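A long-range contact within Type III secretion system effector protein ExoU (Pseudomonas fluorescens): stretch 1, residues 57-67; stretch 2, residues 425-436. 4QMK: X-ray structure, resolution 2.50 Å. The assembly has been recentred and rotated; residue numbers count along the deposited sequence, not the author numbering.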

# COMPACT_ATOMS: atom_id res chain seq x y z
N VAL A 57 39.16 20.21 27.28
CA VAL A 57 39.50 19.97 25.90
C VAL A 57 38.62 20.77 24.97
O VAL A 57 37.44 20.93 25.19
CB VAL A 57 39.43 18.47 25.59
CG1 VAL A 57 39.38 18.19 24.11
CG2 VAL A 57 40.62 17.78 26.22
N GLU A 58 39.23 21.24 23.90
CA GLU A 58 38.57 22.05 22.90
C GLU A 58 38.71 21.41 21.48
O GLU A 58 39.81 21.13 21.03
CB GLU A 58 39.24 23.42 22.98
CG GLU A 58 39.26 24.26 21.75
CD GLU A 58 40.14 25.50 21.92
OE1 GLU A 58 40.56 25.81 23.07
OE2 GLU A 58 40.36 26.20 20.90
N VAL A 59 37.59 21.20 20.81
CA VAL A 59 37.58 20.64 19.48
C VAL A 59 37.13 21.70 18.50
O VAL A 59 36.12 22.30 18.69
CB VAL A 59 36.59 19.49 19.38
CG1 VAL A 59 36.58 18.91 17.98
CG2 VAL A 59 36.91 18.40 20.42
N VAL A 60 37.87 21.88 17.41
CA VAL A 60 37.51 22.85 16.42
C VAL A 60 37.32 22.13 15.10
O VAL A 60 38.12 21.27 14.70
CB VAL A 60 38.60 23.92 16.29
CG1 VAL A 60 38.23 24.96 15.26
CG2 VAL A 60 38.79 24.62 17.63
N VAL A 61 36.23 22.48 14.43
CA VAL A 61 35.91 21.91 13.16
C VAL A 61 35.30 22.87 12.19
O VAL A 61 34.88 23.93 12.53
CB VAL A 61 34.93 20.76 13.28
CG1 VAL A 61 35.57 19.62 14.03
CG2 VAL A 61 33.65 21.20 13.92
N SER A 62 35.32 22.45 10.94
CA SER A 62 34.75 23.16 9.82
C SER A 62 33.56 22.33 9.43
O SER A 62 33.46 21.16 9.84
CB SER A 62 35.77 23.16 8.68
OG SER A 62 35.90 21.84 8.16
N PRO A 63 32.63 22.89 8.65
CA PRO A 63 31.48 22.18 8.17
C PRO A 63 31.83 21.01 7.24
O PRO A 63 32.83 21.10 6.53
CB PRO A 63 30.74 23.23 7.33
CG PRO A 63 31.21 24.50 7.88
CD PRO A 63 32.66 24.25 8.14
N PRO A 64 31.00 19.94 7.25
CA PRO A 64 31.13 18.87 6.28
C PRO A 64 30.62 19.36 4.94
O PRO A 64 29.95 20.41 4.88
CB PRO A 64 30.18 17.79 6.76
CG PRO A 64 29.26 18.41 7.75
CD PRO A 64 29.90 19.71 8.21
N PRO A 65 30.95 18.64 3.86
CA PRO A 65 30.43 19.00 2.56
C PRO A 65 28.91 18.64 2.51
O PRO A 65 28.45 17.87 3.35
CB PRO A 65 31.26 18.15 1.61
CG PRO A 65 31.49 16.91 2.38
CD PRO A 65 31.62 17.33 3.83
N PRO A 66 28.15 19.21 1.55
CA PRO A 66 26.70 19.01 1.51
C PRO A 66 26.21 17.59 1.32
O PRO A 66 26.64 16.91 0.43
CB PRO A 66 26.26 19.85 0.32
CG PRO A 66 27.29 20.89 0.22
CD PRO A 66 28.58 20.24 0.61
N ALA A 67 25.32 17.18 2.23
CA ALA A 67 24.64 15.88 2.18
C ALA A 67 23.18 16.02 1.70
O ALA A 67 22.59 15.08 1.19
CB ALA A 67 24.67 15.24 3.54
N HIS A 425 30.11 30.03 -2.70
CA HIS A 425 29.51 29.64 -1.50
C HIS A 425 30.21 28.38 -0.93
O HIS A 425 30.50 28.31 0.25
CB HIS A 425 28.04 29.39 -1.73
CG HIS A 425 27.33 28.95 -0.51
ND1 HIS A 425 27.17 27.62 -0.19
CD2 HIS A 425 26.77 29.65 0.50
CE1 HIS A 425 26.52 27.52 0.96
NE2 HIS A 425 26.29 28.74 1.41
N LEU A 426 30.51 27.41 -1.78
CA LEU A 426 31.12 26.15 -1.31
C LEU A 426 32.49 26.41 -0.77
O LEU A 426 32.88 25.78 0.20
CB LEU A 426 31.18 25.14 -2.46
CG LEU A 426 29.80 24.70 -2.97
CD1 LEU A 426 29.91 23.78 -4.14
CD2 LEU A 426 29.03 23.99 -1.84
N GLN A 427 33.20 27.37 -1.35
CA GLN A 427 34.53 27.72 -0.90
C GLN A 427 34.48 28.38 0.46
O GLN A 427 35.20 27.99 1.36
CB GLN A 427 35.22 28.62 -1.92
CG GLN A 427 35.74 27.93 -3.20
CD GLN A 427 36.96 27.04 -2.96
OE1 GLN A 427 36.85 25.94 -2.41
NE2 GLN A 427 38.14 27.52 -3.37
N GLN A 428 33.60 29.36 0.63
CA GLN A 428 33.43 30.09 1.89
C GLN A 428 33.07 29.14 3.00
O GLN A 428 33.52 29.28 4.16
CB GLN A 428 32.33 31.14 1.73
CG GLN A 428 31.94 31.87 3.01
CD GLN A 428 33.09 32.72 3.52
OE1 GLN A 428 33.75 33.39 2.73
NE2 GLN A 428 33.36 32.67 4.83
N ARG A 429 32.23 28.17 2.70
CA ARG A 429 31.86 27.22 3.72
C ARG A 429 33.11 26.47 4.27
O ARG A 429 33.19 26.15 5.46
CB ARG A 429 30.83 26.21 3.20
CG ARG A 429 29.46 26.78 2.86
CD ARG A 429 28.76 27.38 4.06
NE ARG A 429 28.40 26.38 5.07
CZ ARG A 429 28.28 26.63 6.38
NH1 ARG A 429 28.49 27.82 6.85
NH2 ARG A 429 27.96 25.68 7.21
N GLU A 430 34.07 26.18 3.42
CA GLU A 430 35.28 25.50 3.91
C GLU A 430 36.13 26.34 4.90
O GLU A 430 36.94 25.79 5.63
CB GLU A 430 36.17 25.10 2.76
CG GLU A 430 35.60 24.04 1.84
CD GLU A 430 36.68 23.53 0.91
OE1 GLU A 430 37.82 24.06 1.01
OE2 GLU A 430 36.41 22.62 0.10
N LEU A 431 35.93 27.66 4.91
CA LEU A 431 36.67 28.53 5.78
C LEU A 431 36.02 28.72 7.20
O LEU A 431 36.62 29.30 8.08
CB LEU A 431 36.81 29.90 5.11
CG LEU A 431 37.50 29.91 3.74
CD1 LEU A 431 37.68 31.34 3.27
CD2 LEU A 431 38.84 29.17 3.80
N GLU A 432 34.79 28.28 7.40
CA GLU A 432 34.16 28.51 8.65
C GLU A 432 34.75 27.56 9.66
O GLU A 432 35.12 26.45 9.34
CB GLU A 432 32.66 28.25 8.59
CG GLU A 432 31.92 29.02 7.53
CD GLU A 432 31.89 30.53 7.72
OE1 GLU A 432 31.87 31.01 8.86
OE2 GLU A 432 31.85 31.25 6.69
N ARG A 433 34.76 27.99 10.91
CA ARG A 433 35.25 27.15 12.01
C ARG A 433 34.36 27.30 13.20
O ARG A 433 33.89 28.37 13.47
CB ARG A 433 36.65 27.56 12.42
CG ARG A 433 37.69 27.27 11.38
CD ARG A 433 37.87 25.77 11.09
NE ARG A 433 38.91 25.60 10.08
CZ ARG A 433 38.73 25.66 8.77
NH1 ARG A 433 37.52 25.91 8.27
NH2 ARG A 433 39.77 25.49 7.94
N GLU A 434 34.23 26.25 13.97
CA GLU A 434 33.40 26.26 15.13
C GLU A 434 34.17 25.53 16.23
O GLU A 434 34.87 24.56 15.94
CB GLU A 434 32.11 25.58 14.76
CG GLU A 434 30.98 25.70 15.74
CD GLU A 434 29.74 24.96 15.23
OE1 GLU A 434 29.87 23.74 14.87
OE2 GLU A 434 28.67 25.62 15.18
N ARG A 435 34.06 26.03 17.46
CA ARG A 435 34.73 25.42 18.60
C ARG A 435 33.74 24.81 19.60
O ARG A 435 32.72 25.40 19.93
CB ARG A 435 35.57 26.46 19.30
CG ARG A 435 36.16 26.02 20.64
CD ARG A 435 37.35 26.88 21.08
NE ARG A 435 37.05 28.28 20.79
CZ ARG A 435 37.80 29.11 20.08
NH1 ARG A 435 39.02 28.80 19.67
NH2 ARG A 435 37.35 30.31 19.87
N HIS A 436 34.04 23.61 20.08
CA HIS A 436 33.18 22.93 21.03
C HIS A 436 34.03 22.53 22.18
O HIS A 436 35.04 21.93 21.98
CB HIS A 436 32.58 21.69 20.39
CG HIS A 436 31.71 21.98 19.22
ND1 HIS A 436 30.51 22.63 19.35
CD2 HIS A 436 31.87 21.73 17.91
CE1 HIS A 436 29.95 22.77 18.16
NE2 HIS A 436 30.75 22.23 17.27

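Residues at least 360 positions apart in sequence touch here, and the two segments come together as an antiparallel pair of neighbouring strands. Strand 57-61 runs against strand 434-436 with an angle of 154° between their N-to-C directions, and their axes approach to 4.6 Å. The register pairs Val-59 with His-436, Val-60 with Arg-435 and Val-61 with Glu-434. The outer two are hydrogen-bonded pairs, each closed by two backbone bonds. Val-59 N donates to His-436 O at 2.9 Å with an almost linear angle of 177°, and His-436 N returns a bond to Val-59 O at 2.8 Å. Two residues along, Val-61 N reaches Glu-434 O at 2.9 Å, while Glu-434 N reaches Val-61 O at 2.8 Å, the latter more bent at 146°.

Between these rings lies the non-hydrogen-bonded pair, Val-60 and Arg-435, whose CA atoms are 4.4 Å apart. Here the alpha carbons turn inward, and their hydrogens point at carbonyls already engaged in the ladder: Val-60 CA lies 3.2 Å from Glu-434 O, and Arg-435 CA lies 3.4 Å from Val-59 O. The pattern continues past the last bridge, where Ser-62 CA sits 3.3 Å from Glu-432 O and Arg-433 CA 3.3 Å from Val-61 O.

The strand alternation sorts the side chains. Val-59, Val-61, Glu-434 and His-436 share one face; Val-60 and Arg-435 share the other. Beta-branched valine suits an extended backbone, and its compact methyl groups can pack against the aliphatic portions of polar neighbours. Thus Val-60 CG2 lies 4.1 Å from Arg-435 CB, and its CG1 lies 4.2 Å from Arg-433 CB. On the other face Val-61 CG2 meets the edge of the imidazole, 4.4 Å from His-436 CD2. That ring also donates from His-436 NE2 to Glu-434 OE1 at 3.0 Å, linking two side chains of the same strand.

Arginine combines a long aliphatic stem with a charged end. Arg-435 uses that reach to form a salt bridge with Glu-58, its NH1 donating to Glu-58 OE2 at 3.2 Å and 165°; the carboxylate oxygen lies near the guanidinium plane, where the N-H bonds point. Arg-433 instead folds back on its own stretch, NH1 donating to Glu-430 O and to Glu-432 O, both at 2.7 Å. These two bonds hold the Arg-433 side chain against the backbone just before the strand, and the same NH1 rests 3.3 Å from Ser-62 CB.

Beyond the strand, proline takes over. Without an amide hydrogen, Pro-63 cannot extend the ladder as a donor, but its ring offers a rigid apolar surface. Its CG lies over one face of the Arg-429 guanidinium, 3.5 Å from NH2, leaving the guanidinium edge available for hydrogen bonds made elsewhere in the structure. Farther along, Pro-66 CG touches Leu-426 CD2 at 4.1 Å, a purely apolar contact that extends the interface further along the helix.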